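Seryl-tRNA synthetase, cytoplasmic (Candida albicans, PDB 3QO8) activates serine with ATP to form Ser-AMP and then transfers the serine to the acceptor end of tRNA(Ser), working as a homodimer. Local coordinates at residues Ile301-Leu306 with Leu401-Ser406; Glu314-Met319 with Val368-Cys373; Leu152-Val157 with Ile415-Gln420. All blocks are in the same frame, centred on the assembly; numbering follows the deposited sequence.

Interaction 1. Residues Ile301-Leu306 with Leu401-Ser406. With SSA (5'-O-(N-(L-seryl)-sulfamoyl)adenosine), chain B.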
loop_
_atom_site.group_PDB
_atom_site.type_symbol
_atom_site.label_atom_id
_atom_site.label_comp_id
_atom_site.label_asym_id
_atom_site.label_seq_id
_atom_site.Cartn_x
_atom_site.Cartn_y
_atom_site.Cartn_z
ATOM N N ILE A 301 1.607 9.437 -10.082
ATOM C CA ILE A 301 2.846 10.151 -10.327
ATOM C C ILE A 301 2.620 11.626 -9.991
ATOM O O ILE A 301 1.747 12.283 -10.563
ATOM C CB ILE A 301 3.319 10.008 -11.787
ATOM C CG1 ILE A 301 3.463 8.520 -12.156
ATOM C CG2 ILE A 301 4.632 10.774 -11.994
ATOM C CD1 ILE A 301 4.302 7.719 -11.155
ATOM N N GLU A 302 3.438 12.127 -9.071
ATOM C CA GLU A 302 3.297 13.433 -8.456
ATOM C C GLU A 302 4.489 14.320 -8.832
ATOM O O GLU A 302 5.634 13.860 -8.835
ATOM C CB GLU A 302 3.315 13.235 -6.927
ATOM C CG GLU A 302 3.193 14.517 -6.109
ATOM C CD GLU A 302 1.771 15.069 -6.090
ATOM O OE1 GLU A 302 0.908 14.508 -6.807
ATOM O OE2 GLU A 302 1.513 16.054 -5.348
ATOM N N GLN A 303 4.231 15.585 -9.145
ATOM C CA GLN A 303 5.308 16.576 -9.216
ATOM C C GLN A 303 5.466 17.217 -7.847
ATOM O O GLN A 303 4.495 17.726 -7.284
ATOM C CB GLN A 303 4.962 17.702 -10.195
ATOM C CG GLN A 303 4.749 17.283 -11.614
ATOM C CD GLN A 303 4.446 18.486 -12.489
ATOM O OE1 GLN A 303 5.296 19.350 -12.680
ATOM N NE2 GLN A 303 3.224 18.556 -12.999
ATOM N N PHE A 304 6.676 17.213 -7.298
ATOM C CA PHE A 304 6.883 17.939 -6.058
ATOM C C PHE A 304 8.145 18.771 -6.193
ATOM O O PHE A 304 9.212 18.252 -6.539
ATOM C CB PHE A 304 6.972 17.029 -4.821
ATOM C CG PHE A 304 7.001 17.808 -3.519
ATOM C CD1 PHE A 304 5.817 18.100 -2.844
ATOM C CD2 PHE A 304 8.188 18.310 -3.022
ATOM C CE1 PHE A 304 5.831 18.839 -1.671
ATOM C CE2 PHE A 304 8.215 19.062 -1.845
ATOM C CZ PHE A 304 7.038 19.328 -1.172
ATOM N N VAL A 305 8.019 20.060 -5.913
ATOM C CA VAL A 305 9.102 20.993 -6.188
ATOM C C VAL A 305 9.330 21.936 -5.023
ATOM O O VAL A 305 8.383 22.422 -4.415
ATOM C CB VAL A 305 8.807 21.842 -7.450
ATOM C CG1 VAL A 305 9.985 22.774 -7.751
ATOM C CG2 VAL A 305 8.517 20.944 -8.645
ATOM N N LEU A 306 10.602 22.179 -4.724
ATOM C CA LEU A 306 11.002 23.184 -3.760
ATOM C C LEU A 306 11.769 24.239 -4.528
ATOM O O LEU A 306 12.627 23.916 -5.353
ATOM C CB LEU A 306 11.906 22.562 -2.682
ATOM C CG LEU A 306 11.369 21.421 -1.821
ATOM C CD1 LEU A 306 11.411 20.115 -2.586
ATOM C CD2 LEU A 306 12.229 21.266 -0.555
ATOM N N LEU A 401 5.660 23.404 -3.818
ATOM C CA LEU A 401 4.560 23.290 -4.754
ATOM C C LEU A 401 4.351 21.823 -5.025
ATOM O O LEU A 401 5.298 21.031 -4.962
ATOM C CB LEU A 401 4.911 23.988 -6.062
ATOM C CG LEU A 401 5.270 25.475 -5.991
ATOM C CD1 LEU A 401 6.781 25.654 -6.020
ATOM C CD2 LEU A 401 4.625 26.210 -7.175
ATOM N N ASN A 402 3.115 21.450 -5.324
ATOM C CA ASN A 402 2.840 20.083 -5.711
ATOM C C ASN A 402 1.801 20.086 -6.810
ATOM O O ASN A 402 0.924 20.961 -6.845
ATOM C CB ASN A 402 2.376 19.249 -4.510
ATOM C CG ASN A 402 0.986 19.639 -4.021
ATOM O OD1 ASN A 402 -0.031 19.124 -4.511
ATOM N ND2 ASN A 402 0.933 20.544 -3.043
ATOM N N SER A 403 1.921 19.135 -7.729
ATOM C CA SER A 403 0.932 18.993 -8.787
ATOM C C SER A 403 0.822 17.545 -9.224
ATOM O O SER A 403 1.828 16.871 -9.434
ATOM C CB SER A 403 1.270 19.889 -9.982
ATOM O OG SER A 403 0.405 19.624 -11.084
ATOM N N THR A 404 -0.404 17.058 -9.361
ATOM C CA THR A 404 -0.589 15.762 -9.976
ATOM C C THR A 404 0.094 15.776 -11.341
ATOM O O THR A 404 -0.007 16.755 -12.067
ATOM C CB THR A 404 -2.072 15.480 -10.217
ATOM O OG1 THR A 404 -2.823 15.810 -9.041
ATOM C CG2 THR A 404 -2.280 14.017 -10.597
ATOM N N LEU A 405 0.800 14.706 -11.692
ATOM C CA LEU A 405 1.074 14.475 -13.103
ATOM C C LEU A 405 -0.007 13.532 -13.618
ATOM O O LEU A 405 -0.807 13.910 -14.460
ATOM C CB LEU A 405 2.471 13.889 -13.364
ATOM C CG LEU A 405 2.674 13.697 -14.876
ATOM C CD1 LEU A 405 2.953 15.036 -15.576
ATOM C CD2 LEU A 405 3.748 12.690 -15.204
ATOM N N SER A 406 -0.049 12.310 -13.093
ATOM C CA SER A 406 -1.133 11.386 -13.435
ATOM C C SER A 406 -1.541 10.505 -12.269
ATOM O O SER A 406 -0.724 9.749 -11.748
ATOM C CB SER A 406 -0.761 10.500 -14.627
ATOM O OG SER A 406 -1.804 9.569 -14.918
HETATM N N10 SSA B . -0.752 15.998 -3.947
HETATM C CA SSA B . -1.875 16.655 -4.612
HETATM C CB SSA B . -1.584 16.806 -6.105
HETATM O OG SSA B . -1.614 15.521 -6.757
HETATM C C9 SSA B . -3.138 15.866 -4.410
HETATM O O9 SSA B . -3.129 14.772 -3.859
HETATM N N8 SSA B . -4.253 16.424 -4.871
HETATM S S1 SSA B . -5.631 15.621 -5.025
HETATM O O1S SSA B . -6.239 15.295 -3.767
HETATM O O2S SSA B . -6.523 16.410 -5.808
HETATM O "O5'" SSA B . -5.382 14.322 -5.815
HETATM C "C5'" SSA B . -4.713 14.342 -7.064
HETATM C "C4'" SSA B . -5.500 13.500 -8.073
HETATM O "O4'" SSA B . -5.652 12.134 -7.669
HETATM C "C3'" SSA B . -6.918 13.979 -8.295
HETATM O "O3'" SSA B . -6.919 15.125 -9.158
HETATM C "C2'" SSA B . -7.545 12.740 -8.923
HETATM O "O2'" SSA B . -7.185 12.646 -10.315
HETATM C "C1'" SSA B . -6.860 11.589 -8.186
HETATM N N9 SSA B . -7.705 11.119 -7.069
HETATM C C8 SSA B . -7.994 11.782 -5.938
HETATM N N7 SSA B . -8.809 11.014 -5.184
HETATM C C5 SSA B . -9.016 9.866 -5.856
HETATM C C6 SSA B . -9.739 8.722 -5.580
HETATM N N6 SSA B . -10.423 8.642 -4.418
HETATM N N1 SSA B . -9.747 7.709 -6.478
HETATM C C2 SSA B . -9.064 7.809 -7.624
HETATM N N3 SSA B . -8.346 8.902 -7.913
HETATM C C4 SSA B . -8.323 9.942 -7.048
#
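The phenyl ring of F304 has the carbonyl oxygen of L401 over one face, 3.7 Å from CD1 and offset toward the rim, while N402 CB comes in obliquely at the same ring carbon; ring and N402 amide planes are 11° apart. The second flat group is the carboxylate of E302, whose OE2 lies 3.4 Å from N402 CB. Its two oxygens take separate arms of the seryl moiety of SSA: OE1 accepts from the seryl OG at 2.7 Å, OE2 from the amino nitrogen N10 at 2.7 Å. A bend at chi2 (76°) turns CD of E302 back toward the 401-404 strand. T404 OG1 donates to the seryl OG (2.6 Å), so that hydroxyl is held from both strands. N402 OD1 rests 3.1 Å from the seryl CA. This is the serine-recognition end of the class II active site. Q303-S403 and V305-L401 are antiparallel hydrogen-bonded pairs; F304-N402 between them and E302-T404 on the bulge side are non-hydrogen-bonded pairs. A classic beta bulge follows, L405 and S406 both facing I301: I301 O accepts from L405 N (2.8 Å) and S406 N (3.1 Å) as the chain turns a corner. There the I301 and L405 side chains run alongside each other, meeting through CG2 and CD2. K300 also salt-bridges E302 OE1. Beside these two central strands, strand 269-278 pairs with 297-307 and strand 363-372 with 399-404. Helix 248-252 packs on F304 and N402, and helix 312-329 on Q303, L401 and S403, its M319 O accepting from Q303 NE2.

Interaction 2. Residues Glu314-Met319 with Val368-Cys373. With MG (magnesium ion), chain C; SSA (5'-O-(N-(L-seryl)-sulfamoyl)adenosine), chain B.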
loop_
_atom_site.group_PDB
_atom_site.type_symbol
_atom_site.label_atom_id
_atom_site.label_comp_id
_atom_site.label_asym_id
_atom_site.label_seq_id
_atom_site.Cartn_x
_atom_site.Cartn_y
_atom_site.Cartn_z
ATOM N N GLU A 314 6.619 31.486 -10.907
ATOM C CA GLU A 314 7.085 31.008 -12.204
ATOM C C GLU A 314 7.100 29.472 -12.241
ATOM O O GLU A 314 6.740 28.860 -13.244
ATOM C CB GLU A 314 8.482 31.564 -12.489
ATOM C CG GLU A 314 9.086 31.133 -13.812
ATOM C CD GLU A 314 10.499 31.670 -14.009
ATOM O OE1 GLU A 314 11.355 31.470 -13.114
ATOM O OE2 GLU A 314 10.751 32.298 -15.062
ATOM N N GLU A 315 7.504 28.844 -11.141
ATOM C CA GLU A 315 7.521 27.384 -11.096
ATOM C C GLU A 315 6.114 26.801 -11.205
ATOM O O GLU A 315 5.914 25.777 -11.862
ATOM C CB GLU A 315 8.170 26.879 -9.813
ATOM C CG GLU A 315 8.370 25.354 -9.810
ATOM C CD GLU A 315 9.383 24.887 -10.845
ATOM O OE1 GLU A 315 10.292 25.674 -11.189
ATOM O OE2 GLU A 315 9.276 23.727 -11.307
ATOM N N PHE A 316 5.151 27.445 -10.541
ATOM C CA PHE A 316 3.745 27.017 -10.601
ATOM C C PHE A 316 3.286 26.930 -12.060
ATOM O O PHE A 316 2.645 25.955 -12.466
ATOM C CB PHE A 316 2.868 28.010 -9.811
ATOM C CG PHE A 316 1.380 27.736 -9.887
ATOM C CD1 PHE A 316 0.756 26.947 -8.941
ATOM C CD2 PHE A 316 0.601 28.313 -10.887
ATOM C CE1 PHE A 316 -0.621 26.709 -8.992
ATOM C CE2 PHE A 316 -0.782 28.073 -10.955
ATOM C CZ PHE A 316 -1.390 27.279 -10.003
ATOM N N ASP A 317 3.610 27.954 -12.850
ATOM C CA ASP A 317 3.244 27.949 -14.272
ATOM C C ASP A 317 3.944 26.806 -15.019
ATOM O O ASP A 317 3.343 26.133 -15.867
ATOM C CB ASP A 317 3.560 29.291 -14.936
ATOM C CG ASP A 317 2.610 30.396 -14.505
ATOM O OD1 ASP A 317 1.474 30.095 -14.087
ATOM O OD2 ASP A 317 3.003 31.574 -14.589
ATOM N N ARG A 318 5.211 26.580 -14.693
ATOM C CA ARG A 318 5.989 25.498 -15.286
ATOM C C ARG A 318 5.357 24.134 -14.988
ATOM O O ARG A 318 5.290 23.257 -15.849
ATOM C CB ARG A 318 7.411 25.557 -14.732
ATOM C CG ARG A 318 8.452 24.793 -15.521
ATOM C CD ARG A 318 9.857 25.278 -15.160
ATOM N NE ARG A 318 10.109 26.633 -15.646
ATOM C CZ ARG A 318 10.514 27.652 -14.891
ATOM N NH1 ARG A 318 10.723 27.495 -13.589
ATOM N NH2 ARG A 318 10.712 28.840 -15.446
ATOM N N MET A 319 4.904 23.959 -13.750
ATOM C CA MET A 319 4.354 22.676 -13.322
ATOM C C MET A 319 2.997 22.353 -13.960
ATOM O O MET A 319 2.774 21.222 -14.400
ATOM C CB MET A 319 4.252 22.608 -11.795
ATOM C CG MET A 319 5.613 22.637 -11.109
ATOM S SD MET A 319 5.493 22.931 -9.343
ATOM C CE MET A 319 4.731 21.396 -8.788
ATOM N N VAL A 368 -6.191 16.500 -12.255
ATOM C CA VAL A 368 -4.983 17.119 -11.741
ATOM C C VAL A 368 -5.302 18.307 -10.847
ATOM O O VAL A 368 -6.150 19.137 -11.203
ATOM C CB VAL A 368 -4.077 17.614 -12.906
ATOM C CG1 VAL A 368 -2.972 18.536 -12.385
ATOM C CG2 VAL A 368 -3.486 16.436 -13.675
ATOM N N SER A 369 -4.634 18.382 -9.691
ATOM C CA SER A 369 -4.584 19.621 -8.915
ATOM C C SER A 369 -3.137 20.067 -8.807
ATOM O O SER A 369 -2.252 19.259 -8.537
ATOM C CB SER A 369 -5.153 19.444 -7.505
ATOM O OG SER A 369 -6.563 19.378 -7.534
ATOM N N CYS A 370 -2.914 21.361 -9.001
ATOM C CA CYS A 370 -1.593 21.961 -8.988
ATOM C C CYS A 370 -1.639 23.155 -8.032
ATOM O O CYS A 370 -2.412 24.089 -8.244
ATOM C CB CYS A 370 -1.230 22.428 -10.406
ATOM S SG CYS A 370 0.394 23.294 -10.559
ATOM N N SER A 371 -0.824 23.118 -6.982
ATOM C CA SER A 371 -0.900 24.098 -5.906
ATOM C C SER A 371 0.450 24.716 -5.597
ATOM O O SER A 371 1.453 24.020 -5.548
ATOM C CB SER A 371 -1.407 23.432 -4.622
ATOM O OG SER A 371 -2.696 22.874 -4.800
ATOM N N ASN A 372 0.460 26.026 -5.378
ATOM C CA ASN A 372 1.589 26.695 -4.745
ATOM C C ASN A 372 1.235 26.870 -3.278
ATOM O O ASN A 372 0.268 27.566 -2.940
ATOM C CB ASN A 372 1.863 28.059 -5.384
ATOM C CG ASN A 372 3.148 28.700 -4.873
ATOM O OD1 ASN A 372 3.760 28.223 -3.911
ATOM N ND2 ASN A 372 3.558 29.791 -5.515
ATOM N N CYS A 373 1.993 26.202 -2.413
ATOM C CA CYS A 373 1.758 26.238 -0.973
ATOM C C CYS A 373 2.741 27.195 -0.296
ATOM O O CYS A 373 2.864 27.214 0.932
ATOM C CB CYS A 373 1.872 24.815 -0.379
ATOM S SG CYS A 373 0.595 23.664 -1.050
HETATM MG MG MG C . -8.106 18.155 -6.160
HETATM N N10 SSA B . -0.752 15.998 -3.947
HETATM C CA SSA B . -1.875 16.655 -4.612
HETATM C CB SSA B . -1.584 16.806 -6.105
HETATM O OG SSA B . -1.614 15.521 -6.757
HETATM C C9 SSA B . -3.138 15.866 -4.410
HETATM O O9 SSA B . -3.129 14.772 -3.859
HETATM N N8 SSA B . -4.253 16.424 -4.871
HETATM S S1 SSA B . -5.631 15.621 -5.025
HETATM O O1S SSA B . -6.239 15.295 -3.767
HETATM O O2S SSA B . -6.523 16.410 -5.808
HETATM O "O5'" SSA B . -5.382 14.322 -5.815
HETATM C "C5'" SSA B . -4.713 14.342 -7.064
HETATM C "C4'" SSA B . -5.500 13.500 -8.073
HETATM O "O4'" SSA B . -5.652 12.134 -7.669
HETATM C "C3'" SSA B . -6.918 13.979 -8.295
HETATM O "O3'" SSA B . -6.919 15.125 -9.158
HETATM C "C2'" SSA B . -7.545 12.740 -8.923
HETATM O "O2'" SSA B . -7.185 12.646 -10.315
HETATM C "C1'" SSA B . -6.860 11.589 -8.186
HETATM N N9 SSA B . -7.705 11.119 -7.069
HETATM C C8 SSA B . -7.994 11.782 -5.938
HETATM N N7 SSA B . -8.809 11.014 -5.184
HETATM C C5 SSA B . -9.016 9.866 -5.856
HETATM C C6 SSA B . -9.739 8.722 -5.580
HETATM N N6 SSA B . -10.423 8.642 -4.418
HETATM N N1 SSA B . -9.747 7.709 -6.478
HETATM C C2 SSA B . -9.064 7.809 -7.624
HETATM N N3 SSA B . -8.346 8.902 -7.913
HETATM C C4 SSA B . -8.323 9.942 -7.048
HETATM O O HOH W 1 -10.014 17.358 -4.723
HETATM O O HOH W 2 -9.695 19.877 -6.601
HETATM O O HOH W 3 -7.149 19.323 -4.045
#
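Next to C370, whose sulfur rests on the F316 ring, S369 OG is gripped by two partners: it binds the magnesium ion at 2.4 Å and is hydrogen-bonded to D353 OD1. Three waters, E366 OE2 and the sulfamoyl oxygen O2S of SSA, the last also 2.4 Å from the magnesium, complete six metal ligands. Residues alternate along strand 363-372, so S369 and S371 point away from helix 312-329 while C370 and N372 point toward it. The segments run antiparallel, with axes 8.7 Å apart and 170° between their directions. C370 SG stands anti to the backbone N (chi1 177°) and sits over the F316 ring, 4.3 Å from its centroid and 27° off the normal, a sulfur-aromatic contact. M319 CB meets the same sulfur at 4.1 Å. The ring also touches strand backbone: CE1 is 3.3 Å from C370 O, and N372 N lies at the ring edge, 3.7 Å from CD1. N372 CB packs against CD1 as well, and the amide beyond it is fixed at both ends, OD1 by T374 N and ND2 by S312 OG. Y352 makes an edge-to-face stack with F316, and L401 of strand 399-404 touches F316, M319 and N372. No hydrogen bond joins the two segments; the contact is made by the F316 ring, the C370 sulfur, methylene groups and the strand backbone. The strand thus has two chemically distinct sides: one brings the C370 sulfur and N372 CB against the helix, the other carries the hydroxyls of S369 and S371, with S369 on the magnesium ion. Since the sulfamoyl group stands in for the phosphate of Ser-AMP, the ion probably meets the adenylate phosphate in a similar way.

Interaction 3. Residues Leu152-Val157 with Ile415-Gln420; sequences LSHHEV and ILENYQ. With SSA (5'-O-(N-(L-seryl)-sulfamoyl)adenosine), chain D.
E417 OE2 accepts from H154 N at 2.9 Å, at the first turn of a helix opened by a capping box: S153 N donates to E156 OE1 (2.9 Å) and E156 N to S153 OG (3.3 Å). The E417 oxygen is approached on its anti side, 16° out of the carboxylate plane, and it also lies at the edge of the H154 ring, 3.1 Å from CD2. Q361 NE2 bonds to OE2 as well, and F360 N to OE1, so the buried carboxylate is held from several directions. The Q420 amide pairs with the backbone of L152 in both senses: L152 N donates to OE1 (3.0 Å) and NE2 to L152 O (3.0 Å), each on an in-plane lone pair. NE2 donates in addition to E417 O, exactly in its amide plane. Further out, the V157 and L416 side chains overlap flank to flank and point opposite ways, CG1 of the valine 3.6 Å from CD2 of the leucine, and L416 CD1 also rests against the carbonyl oxygen H154 O. The contact thus joins the start of helix 154-160 to the C-terminal part of helix 408-419. Beyond it, Y419 OH bonds to L330 O and lies 2.9 Å from N9 of the second SSA.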
loop_
_atom_site.group_PDB
_atom_site.type_symbol
_atom_site.label_atom_id
_atom_site.label_comp_id
_atom_site.label_asym_id
_atom_site.label_seq_id
_atom_site.Cartn_x
_atom_site.Cartn_y
_atom_site.Cartn_z
ATOM N N LEU A 152 -19.915 4.016 -24.482
ATOM C CA LEU A 152 -19.774 3.344 -23.193
ATOM C C LEU A 152 -19.071 4.228 -22.180
ATOM O O LEU A 152 -18.219 5.014 -22.548
ATOM C CB LEU A 152 -18.964 2.058 -23.348
ATOM C CG LEU A 152 -19.548 1.060 -24.334
ATOM C CD1 LEU A 152 -18.644 -0.148 -24.432
ATOM C CD2 LEU A 152 -20.955 0.669 -23.907
ATOM N N SER A 153 -19.421 4.083 -20.908
ATOM C CA SER A 153 -18.695 4.775 -19.836
ATOM C C SER A 153 -17.348 4.089 -19.612
ATOM O O SER A 153 -17.124 2.967 -20.067
ATOM C CB SER A 153 -19.482 4.686 -18.535
ATOM O OG SER A 153 -19.507 3.327 -18.131
ATOM N N HIS A 154 -16.448 4.747 -18.885
ATOM C CA HIS A 154 -15.153 4.141 -18.625
ATOM C C HIS A 154 -15.295 2.766 -17.994
ATOM O O HIS A 154 -14.554 1.852 -18.340
ATOM C CB HIS A 154 -14.290 5.042 -17.742
ATOM C CG HIS A 154 -14.988 5.533 -16.512
ATOM N ND1 HIS A 154 -15.013 4.818 -15.333
ATOM C CD2 HIS A 154 -15.672 6.675 -16.272
ATOM C CE1 HIS A 154 -15.682 5.497 -14.418
ATOM N NE2 HIS A 154 -16.095 6.629 -14.963
ATOM N N HIS A 155 -16.245 2.590 -17.082
ATOM C CA HIS A 155 -16.320 1.285 -16.419
ATOM C C HIS A 155 -16.853 0.185 -17.345
ATOM O O HIS A 155 -16.458 -0.976 -17.237
ATOM C CB HIS A 155 -17.080 1.340 -15.091
ATOM C CG HIS A 155 -18.536 1.645 -15.227
ATOM N ND1 HIS A 155 -19.492 0.660 -15.354
ATOM C CD2 HIS A 155 -19.205 2.822 -15.227
ATOM C CE1 HIS A 155 -20.686 1.219 -15.441
ATOM N NE2 HIS A 155 -20.540 2.530 -15.365
ATOM N N GLU A 156 -17.721 0.564 -18.277
ATOM C CA GLU A 156 -18.232 -0.366 -19.279
ATOM C C GLU A 156 -17.145 -0.787 -20.263
ATOM O O GLU A 156 -17.008 -1.965 -20.590
ATOM C CB GLU A 156 -19.425 0.262 -20.028
ATOM C CG GLU A 156 -20.712 0.257 -19.196
ATOM C CD GLU A 156 -21.830 1.121 -19.795
ATOM O OE1 GLU A 156 -21.525 2.156 -20.414
ATOM O OE2 GLU A 156 -23.018 0.768 -19.632
ATOM N N VAL A 157 -16.381 0.182 -20.749
ATOM C CA VAL A 157 -15.234 -0.140 -21.589
ATOM C C VAL A 157 -14.306 -1.114 -20.863
ATOM O O VAL A 157 -13.950 -2.158 -21.400
ATOM C CB VAL A 157 -14.456 1.120 -21.968
ATOM C CG1 VAL A 157 -13.186 0.756 -22.762
ATOM C CG2 VAL A 157 -15.363 2.076 -22.778
ATOM N N ILE A 415 -8.855 7.845 -20.709
ATOM C CA ILE A 415 -8.400 7.152 -21.902
ATOM C C ILE A 415 -9.479 6.219 -22.441
ATOM O O ILE A 415 -9.773 6.213 -23.641
ATOM C CB ILE A 415 -7.103 6.352 -21.607
ATOM C CG1 ILE A 415 -5.933 7.335 -21.413
ATOM C CG2 ILE A 415 -6.821 5.353 -22.739
ATOM C CD1 ILE A 415 -4.680 6.720 -20.853
ATOM N N LEU A 416 -10.053 5.412 -21.559
ATOM C CA LEU A 416 -11.085 4.463 -21.978
ATOM C C LEU A 416 -12.214 5.165 -22.728
ATOM O O LEU A 416 -12.653 4.695 -23.785
ATOM C CB LEU A 416 -11.654 3.717 -20.780
ATOM C CG LEU A 416 -10.660 2.791 -20.051
ATOM C CD1 LEU A 416 -11.279 2.203 -18.805
ATOM C CD2 LEU A 416 -10.169 1.683 -20.964
ATOM N N GLU A 417 -12.713 6.277 -22.197
ATOM C CA GLU A 417 -13.856 6.902 -22.869
ATOM C C GLU A 417 -13.430 7.546 -24.183
ATOM O O GLU A 417 -14.184 7.539 -25.152
ATOM C CB GLU A 417 -14.605 7.891 -21.963
ATOM C CG GLU A 417 -15.223 7.217 -20.739
ATOM C CD GLU A 417 -16.278 8.062 -20.044
ATOM O OE1 GLU A 417 -16.556 9.194 -20.499
ATOM O OE2 GLU A 417 -16.841 7.577 -19.043
ATOM N N ASN A 418 -12.204 8.061 -24.232
ATOM C CA ASN A 418 -11.741 8.772 -25.430
ATOM C C ASN A 418 -11.073 7.907 -26.510
ATOM O O ASN A 418 -10.840 8.371 -27.620
ATOM C CB ASN A 418 -10.818 9.932 -25.038
ATOM C CG ASN A 418 -11.592 11.134 -24.519
ATOM O OD1 ASN A 418 -12.334 11.764 -25.271
ATOM N ND2 ASN A 418 -11.418 11.460 -23.230
ATOM N N TYR A 419 -10.760 6.658 -26.183
ATOM C CA TYR A 419 -10.047 5.795 -27.122
ATOM C C TYR A 419 -10.884 4.593 -27.515
ATOM O O TYR A 419 -10.410 3.706 -28.212
ATOM C CB TYR A 419 -8.673 5.368 -26.573
ATOM C CG TYR A 419 -7.590 6.398 -26.821
ATOM C CD1 TYR A 419 -7.469 7.520 -26.005
ATOM C CD2 TYR A 419 -6.695 6.255 -27.874
ATOM C CE1 TYR A 419 -6.482 8.479 -26.233
ATOM C CE2 TYR A 419 -5.699 7.212 -28.115
ATOM C CZ TYR A 419 -5.605 8.322 -27.286
ATOM O OH TYR A 419 -4.628 9.277 -27.508
ATOM N N GLN A 420 -12.140 4.583 -27.080
ATOM C CA GLN A 420 -13.046 3.501 -27.419
ATOM C C GLN A 420 -13.464 3.605 -28.876
ATOM O O GLN A 420 -13.482 4.688 -29.459
ATOM C CB GLN A 420 -14.299 3.524 -26.526
ATOM C CG GLN A 420 -15.293 4.641 -26.839
ATOM C CD GLN A 420 -16.479 4.638 -25.881
ATOM O OE1 GLN A 420 -17.340 3.760 -25.952
ATOM N NE2 GLN A 420 -16.511 5.602 -24.965
HETATM N N10 SSA D . 0.012 16.361 -33.551
HETATM C CA SSA D . -0.071 14.930 -33.777
HETATM C CB SSA D . 1.168 14.265 -33.183
HETATM O OG SSA D . 1.079 12.842 -33.321
HETATM C C9 SSA D . -1.314 14.387 -33.127
HETATM O O9 SSA D . -1.608 13.208 -33.235
HETATM N N8 SSA D . -2.053 15.254 -32.434
HETATM S S1 SSA D . -3.302 14.766 -31.551
HETATM O O1S SSA D . -3.706 15.839 -30.686
HETATM O O2S SSA D . -4.388 14.384 -32.415
HETATM O "O5'" SSA D . -2.877 13.542 -30.720
HETATM C "C5'" SSA D . -2.165 13.682 -29.492
HETATM C "C4'" SSA D . -1.541 12.332 -29.152
HETATM O "O4'" SSA D . -2.535 11.404 -28.708
HETATM C "C3'" SSA D . -0.887 11.697 -30.367
HETATM O "O3'" SSA D . 0.521 11.950 -30.382
HETATM C "C2'" SSA D . -1.153 10.216 -30.221
HETATM O "O2'" SSA D . -0.051 9.584 -29.573
HETATM C "C1'" SSA D . -2.367 10.121 -29.318
HETATM N N9 SSA D . -3.523 9.780 -30.180
HETATM C C8 SSA D . -4.501 10.607 -30.594
HETATM N N7 SSA D . -5.354 9.904 -31.378
HETATM C C5 SSA D . -4.897 8.634 -31.453
HETATM C C6 SSA D . -5.343 7.484 -32.093
HETATM N N6 SSA D . -6.475 7.493 -32.846
HETATM N N1 SSA D . -4.626 6.345 -31.959
HETATM C C2 SSA D . -3.509 6.310 -31.218
HETATM N N3 SSA D . -3.060 7.403 -30.589
HETATM C C4 SSA D . -3.737 8.571 -30.698
#

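Overall arrangement
Interactions 1 and 2 adjoin, their centres 8 Å apart. Strands 399-404 and 363-372 are sheet neighbours, probably hydrogen-bonded through N402 O to S371 N (2.8 Å) and T404 N to S369 O (3.0 Å). Together they line neighbouring parts of one SSA site: interaction 1 receives the seryl group, interaction 2 reaches the sulfamoyl oxygen through the magnesium ion. Helix 312-329 follows strand 297-307 in the chain and backs both. Interaction 3 lies apart, its centre about 26 Å from that of interaction 1 and 29 Å from that of interaction 2, and it borders a different SSA molecule. In sequence its closure encloses both others.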